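Local coordinates for protein putative phosphohistidine phosphatase SixA (Agrobacterium tumefaciens, PDB 2RFL) that probably removes phosphate from phosphohistidine as a SixA-like member of the histidine phosphatase superfamily, whose wider family also includes phosphoglycerate mutases, at residues Ala49-Arg54 and Leu163-Ala168; Ile58-Ala63 and Gln68-Trp73. All blocks are in the same frame, centred on the assembly; numbering follows the deposited sequence.

Interaction 1: residues Ala49-Arg54 and Leu163-Ala168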
loop_
_atom_site.group_PDB
_atom_site.type_symbol
_atom_site.label_atom_id
_atom_site.label_comp_id
_atom_site.label_asym_id
_atom_site.label_seq_id
_atom_site.Cartn_x
_atom_site.Cartn_y
_atom_site.Cartn_z
ATOM N N ALA A 49 6.355 10.282 6.080
ATOM C CA ALA A 49 7.609 10.584 6.773
ATOM C C ALA A 49 7.436 11.693 7.785
ATOM O O ALA A 49 8.377 12.047 8.507
ATOM C CB ALA A 49 8.660 10.984 5.774
ATOM N N ASP A 50 6.236 12.259 7.797
ATOM C CA ASP A 50 5.863 13.335 8.717
ATOM C C ASP A 50 5.427 12.672 10.022
ATOM O O ASP A 50 5.898 13.027 11.111
ATOM C CB ASP A 50 4.744 14.177 8.092
ATOM C CG ASP A 50 4.447 15.435 8.855
ATOM O OD1 ASP A 50 5.317 15.878 9.629
ATOM O OD2 ASP A 50 3.338 15.987 8.667
ATOM N N ARG A 51 4.554 11.676 9.877
ATOM C CA ARG A 51 4.191 10.785 10.972
ATOM C C ARG A 51 5.327 9.787 11.221
ATOM O O ARG A 51 5.306 9.049 12.190
ATOM C CB ARG A 51 2.850 10.083 10.695
ATOM C CG ARG A 51 1.597 10.941 10.944
ATOM C CD ARG A 51 1.228 11.788 9.726
ATOM N NE ARG A 51 0.993 13.200 10.062
ATOM C CZ ARG A 51 -0.106 13.887 9.753
ATOM N NH1 ARG A 51 -1.102 13.320 9.081
ATOM N NH2 ARG A 51 -0.213 15.149 10.120
ATOM N N ARG A 52 6.341 9.819 10.358
ATOM C CA ARG A 52 7.530 8.973 10.480
ATOM C C ARG A 52 7.157 7.511 10.179
ATOM O O ARG A 52 7.693 6.556 10.755
ATOM C CB ARG A 52 8.185 9.137 11.861
ATOM C CG ARG A 52 8.894 10.484 12.089
ATOM C CD ARG A 52 10.336 10.418 11.630
ATOM N NE ARG A 52 11.251 11.151 12.501
ATOM C CZ ARG A 52 11.417 10.901 13.797
ATOM N NH1 ARG A 52 10.698 9.962 14.394
ATOM N NH2 ARG A 52 12.283 11.605 14.509
ATOM N N TYR A 53 6.201 7.372 9.271
ATOM C CA TYR A 53 5.716 6.091 8.815
ATOM C C TYR A 53 6.680 5.454 7.799
ATOM O O TYR A 53 6.300 5.225 6.643
ATOM C CB TYR A 53 4.316 6.260 8.227
ATOM C CG TYR A 53 3.231 6.538 9.255
ATOM C CD1 TYR A 53 3.441 6.293 10.610
ATOM C CD2 TYR A 53 1.963 6.981 8.853
ATOM C CE1 TYR A 53 2.438 6.534 11.559
ATOM C CE2 TYR A 53 0.955 7.211 9.765
ATOM C CZ TYR A 53 1.194 7.005 11.138
ATOM O OH TYR A 53 0.203 7.254 12.085
ATOM N N ARG A 54 7.907 5.167 8.255
ATOM C CA ARG A 54 8.989 4.590 7.450
ATOM C C ARG A 54 9.009 3.051 7.541
ATOM O O ARG A 54 9.139 2.499 8.630
ATOM C CB ARG A 54 10.351 5.173 7.878
ATOM C CG ARG A 54 11.546 4.766 7.017
ATOM C CD ARG A 54 12.886 5.002 7.691
ATOM N NE ARG A 54 13.763 3.833 7.522
ATOM C CZ ARG A 54 14.651 3.645 6.528
ATOM N NH1 ARG A 54 15.367 2.522 6.482
ATOM N NH2 ARG A 54 14.826 4.547 5.569
ATOM N N LEU A 163 -6.426 -1.316 12.876
ATOM C CA LEU A 163 -6.114 -0.123 12.070
ATOM C C LEU A 163 -5.906 1.050 12.995
ATOM O O LEU A 163 -6.703 1.255 13.917
ATOM C CB LEU A 163 -7.207 0.198 11.048
ATOM C CG LEU A 163 -6.929 1.447 10.221
ATOM C CD1 LEU A 163 -6.198 1.159 8.909
ATOM C CD2 LEU A 163 -8.237 2.160 9.955
ATOM N N ILE A 164 -4.879 1.847 12.720
ATOM C CA ILE A 164 -4.284 2.790 13.700
ATOM C C ILE A 164 -4.262 4.227 13.131
ATOM O O ILE A 164 -4.183 5.243 13.908
ATOM C CB ILE A 164 -2.839 2.274 14.066
ATOM C CG1 ILE A 164 -2.896 1.146 15.086
ATOM C CG2 ILE A 164 -1.815 3.377 14.431
ATOM C CD1 ILE A 164 -2.999 1.538 16.501
ATOM N N ASP A 165 -4.307 4.285 11.788
ATOM C CA ASP A 165 -4.359 5.507 10.975
ATOM C C ASP A 165 -4.667 5.184 9.491
ATOM O O ASP A 165 -4.336 4.120 8.987
ATOM C CB ASP A 165 -3.028 6.275 11.088
ATOM C CG ASP A 165 -3.166 7.781 10.780
ATOM O OD1 ASP A 165 -4.280 8.244 10.404
ATOM O OD2 ASP A 165 -2.154 8.513 10.925
ATOM N N PHE A 166 -5.307 6.116 8.793
ATOM C CA PHE A 166 -5.490 6.022 7.353
ATOM C C PHE A 166 -5.246 7.370 6.668
ATOM O O PHE A 166 -5.770 8.393 7.122
ATOM C CB PHE A 166 -6.889 5.503 7.019
ATOM C CG PHE A 166 -6.992 4.860 5.662
ATOM C CD1 PHE A 166 -7.057 5.635 4.500
ATOM C CD2 PHE A 166 -7.027 3.478 5.536
ATOM C CE1 PHE A 166 -7.155 5.036 3.236
ATOM C CE2 PHE A 166 -7.120 2.871 4.275
ATOM C CZ PHE A 166 -7.181 3.659 3.125
ATOM N N LEU A 167 -4.457 7.368 5.584
ATOM C CA LEU A 167 -4.253 8.569 4.770
ATOM C C LEU A 167 -4.939 8.525 3.402
ATOM O O LEU A 167 -4.772 7.580 2.653
ATOM C CB LEU A 167 -2.758 8.921 4.640
ATOM C CG LEU A 167 -2.006 9.192 5.957
ATOM C CD1 LEU A 167 -0.494 9.334 5.799
ATOM C CD2 LEU A 167 -2.597 10.404 6.761
ATOM N N ALA A 168 -5.749 9.541 3.122
ATOM C CA ALA A 168 -6.375 9.764 1.819
ATOM C C ALA A 168 -6.189 11.227 1.379
ATOM O O ALA A 168 -5.968 12.109 2.222
ATOM C CB ALA A 168 -7.837 9.419 1.871
#

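Interaction 2: residues Ile58-Ala63 and Gln68-Trp73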
loop_
_atom_site.group_PDB
_atom_site.type_symbol
_atom_site.label_atom_id
_atom_site.label_comp_id
_atom_site.label_asym_id
_atom_site.label_seq_id
_atom_site.Cartn_x
_atom_site.Cartn_y
_atom_site.Cartn_z
ATOM N N ILE A 58 9.692 -2.453 1.347
ATOM C CA ILE A 58 8.597 -2.149 0.419
ATOM C C ILE A 58 8.442 -3.222 -0.650
ATOM O O ILE A 58 9.369 -3.416 -1.440
ATOM C CB ILE A 58 8.804 -0.804 -0.348
ATOM C CG1 ILE A 58 8.869 0.377 0.615
ATOM C CG2 ILE A 58 7.683 -0.578 -1.373
ATOM C CD1 ILE A 58 9.546 1.590 0.040
ATOM N N LEU A 59 7.268 -3.885 -0.691
ATOM C CA LEU A 59 6.909 -4.845 -1.760
ATOM C C LEU A 59 5.895 -4.235 -2.722
ATOM O O LEU A 59 4.820 -3.804 -2.332
ATOM C CB LEU A 59 6.350 -6.137 -1.183
ATOM C CG LEU A 59 7.178 -6.918 -0.168
ATOM C CD1 LEU A 59 6.494 -8.171 0.395
ATOM C CD2 LEU A 59 8.534 -7.201 -0.810
ATOM N N SER A 60 6.253 -4.160 -3.989
ATOM C CA SER A 60 5.436 -3.431 -4.972
ATOM C C SER A 60 5.220 -4.255 -6.217
ATOM O O SER A 60 6.089 -5.020 -6.591
ATOM C CB SER A 60 6.129 -2.131 -5.387
ATOM O OG SER A 60 5.448 -1.434 -6.445
ATOM N N SER A 61 4.062 -4.069 -6.854
ATOM C CA SER A 61 3.845 -4.441 -8.244
ATOM C C SER A 61 4.985 -3.886 -9.124
ATOM O O SER A 61 5.598 -2.827 -8.844
ATOM C CB SER A 61 2.468 -3.915 -8.734
ATOM O OG SER A 61 2.150 -4.186 -10.110
ATOM N N THR A 62 5.253 -4.605 -10.198
ATOM C CA THR A 62 6.162 -4.149 -11.174
ATOM C C THR A 62 5.456 -3.178 -12.108
ATOM O O THR A 62 6.135 -2.526 -12.892
ATOM C CB THR A 62 6.722 -5.344 -11.961
ATOM O OG1 THR A 62 5.647 -6.237 -12.251
ATOM C CG2 THR A 62 7.739 -6.065 -11.135
ATOM N N ALA A 63 4.104 -3.081 -12.041
ATOM C CA ALA A 63 3.363 -2.253 -13.029
ATOM C C ALA A 63 3.830 -0.810 -12.934
ATOM O O ALA A 63 3.905 -0.265 -11.854
ATOM C CB ALA A 63 1.862 -2.346 -12.853
ATOM N N GLN A 68 6.207 3.978 -10.142
ATOM C CA GLN A 68 6.253 5.429 -9.988
ATOM C C GLN A 68 5.669 5.788 -8.613
ATOM O O GLN A 68 6.296 6.575 -7.877
ATOM C CB GLN A 68 5.521 6.179 -11.112
ATOM C CG GLN A 68 6.043 5.993 -12.540
ATOM C CD GLN A 68 4.943 6.259 -13.635
ATOM O OE1 GLN A 68 3.726 6.233 -13.395
ATOM N NE2 GLN A 68 5.387 6.432 -14.825
ATOM N N THR A 69 4.528 5.186 -8.239
ATOM C CA THR A 69 4.016 5.422 -6.883
ATOM C C THR A 69 5.175 5.250 -5.867
ATOM O O THR A 69 5.455 6.189 -5.121
ATOM C CB THR A 69 2.743 4.561 -6.501
ATOM O OG1 THR A 69 1.712 4.716 -7.498
ATOM C CG2 THR A 69 2.158 5.004 -5.161
ATOM N N THR A 70 5.865 4.094 -5.903
ATOM C CA THR A 70 6.991 3.731 -4.986
ATOM C C THR A 70 8.157 4.742 -5.016
ATOM O O THR A 70 8.620 5.160 -3.962
ATOM C CB THR A 70 7.496 2.230 -5.184
ATOM O OG1 THR A 70 6.568 1.305 -4.582
ATOM C CG2 THR A 70 8.870 1.991 -4.587
ATOM N N GLN A 71 8.590 5.139 -6.224
ATOM C CA GLN A 71 9.528 6.221 -6.426
ATOM C C GLN A 71 9.185 7.523 -5.674
ATOM O O GLN A 71 10.060 8.282 -5.276
ATOM C CB GLN A 71 9.742 6.469 -7.927
ATOM C CG GLN A 71 10.374 5.277 -8.682
ATOM C CD GLN A 71 10.411 5.409 -10.219
ATOM O OE1 GLN A 71 10.201 6.493 -10.780
ATOM N NE2 GLN A 71 10.676 4.279 -10.902
ATOM N N ALA A 72 7.911 7.808 -5.478
ATOM C CA ALA A 72 7.584 8.970 -4.643
ATOM C C ALA A 72 8.098 8.789 -3.206
ATOM O O ALA A 72 8.756 9.642 -2.688
ATOM C CB ALA A 72 6.111 9.304 -4.695
ATOM N N TRP A 73 7.815 7.641 -2.598
ATOM C CA TRP A 73 8.318 7.272 -1.265
ATOM C C TRP A 73 9.830 7.278 -1.049
ATOM O O TRP A 73 10.272 7.778 -0.012
ATOM C CB TRP A 73 7.742 5.940 -0.856
ATOM C CG TRP A 73 6.278 6.081 -0.611
ATOM C CD1 TRP A 73 5.305 6.340 -1.545
ATOM C CD2 TRP A 73 5.617 6.028 0.656
ATOM N NE1 TRP A 73 4.082 6.429 -0.932
ATOM C CE2 TRP A 73 4.241 6.239 0.415
ATOM C CE3 TRP A 73 6.054 5.816 1.969
ATOM C CZ2 TRP A 73 3.286 6.222 1.440
ATOM C CZ3 TRP A 73 5.114 5.802 2.984
ATOM C CH2 TRP A 73 3.737 5.995 2.715
#

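Interaction 1: residues Ala49-Arg54 and Leu163-Ala168
D165 meets the phenol of Y53 and L167 meets the guanidinium of R51, two footholds on one side of strand 162-167. I164 and D165 together face V147, a classic beta bulge on one edge strand of the alpha-beta-alpha sandwich, and Y53, centre of an inverse gamma turn after helix 35-51, also rests on V147. At D165 the carboxylate turns to the ring edge: Y53 OH donates to D165 OD2 over 2.9 Å, and OD2 receives it on its anti lone pair. With CG anti to the backbone N (chi1 -156°), D165 sends OD2 across to the tyrosine, while OD1 takes a weak bond from the amide of F166. Ring and carboxylate planes stand 80° apart. An aspartate suits this place because its short arm serves both partners. The tyrosine ring is covered on one face by R51 CB, 3.4 Å above the plane and over the centre. F166 points away, its ring edge-to-face with F140. L167, buried, then brings CD2 to 4.0 Å from R51 NH1; its branched aliphatic side chain packs against the guanidinium edge at the end of the bent arginine chain, whose NH1 stays 5.3 Å from D165 OD2.

Interaction 2: residues Ile58-Ala63 and Gln68-Trp73
With chi1 of 174°, S60 carries OG anti to its backbone N, and T70 with chi1 of -76° sets OG1 beside its own N and CG2 anti to it; these two rotations bring the hydroxyls to face one another, S60 OG lying 3.5 Å from T70 OG1. The CB of S60 is almost as near, 3.6 Å from T70 OG1. I58, two residues earlier on the same side of the strand, adds its CG2 branch at 3.9 Å from T70 OG1, the side chains of I58 and T70 running antiparallel, one past the other. Strand 57-60 leads through a short turn into helix 64-77, which lies against the parallel part of the mixed sheet as the helix of a beta-alpha unit does; small and beta-branched residues fit this close approach, where the CA atoms of S60 and T70 are 7.3 Å apart. W73 on M111 and T70 on V113 and Y85 extend the packing of helix on sheet. In the S61 conformer given, its OG accepts from A63 N, which would make an ST turn just before the helix, and hydrogen-bonds H115 NE2. S60 OG donates to S61 O at 2.8 Å, in the carbonyl plane and on a lone pair, which fixes its rotation. A serine hydroxyl buried between strand and helix thus has a hydrogen-bond partner in the next residue of the chain.

In the fold
From the N terminus, the chain forms strand 10-15 and helix 35-51, whose end and following turn supply the first half of interaction 1. Strand 57-60 and helix 64-77 come next, and interaction 2 closes a short local loop between them. Only after the remaining strands and helices does strand 162-167 return, 109 residues on, to close the long loop of interaction 1. The short loop thus lies wholly within the long one, without crossing it. Interaction 1 ties the end of helix 35-51 to an outermost strand, and interaction 2 ties helix 64-77 to an inner one of the same sheet. Their centres are about 17 Å apart, yet Y53 O packs 3.9 Å from W73 CZ3.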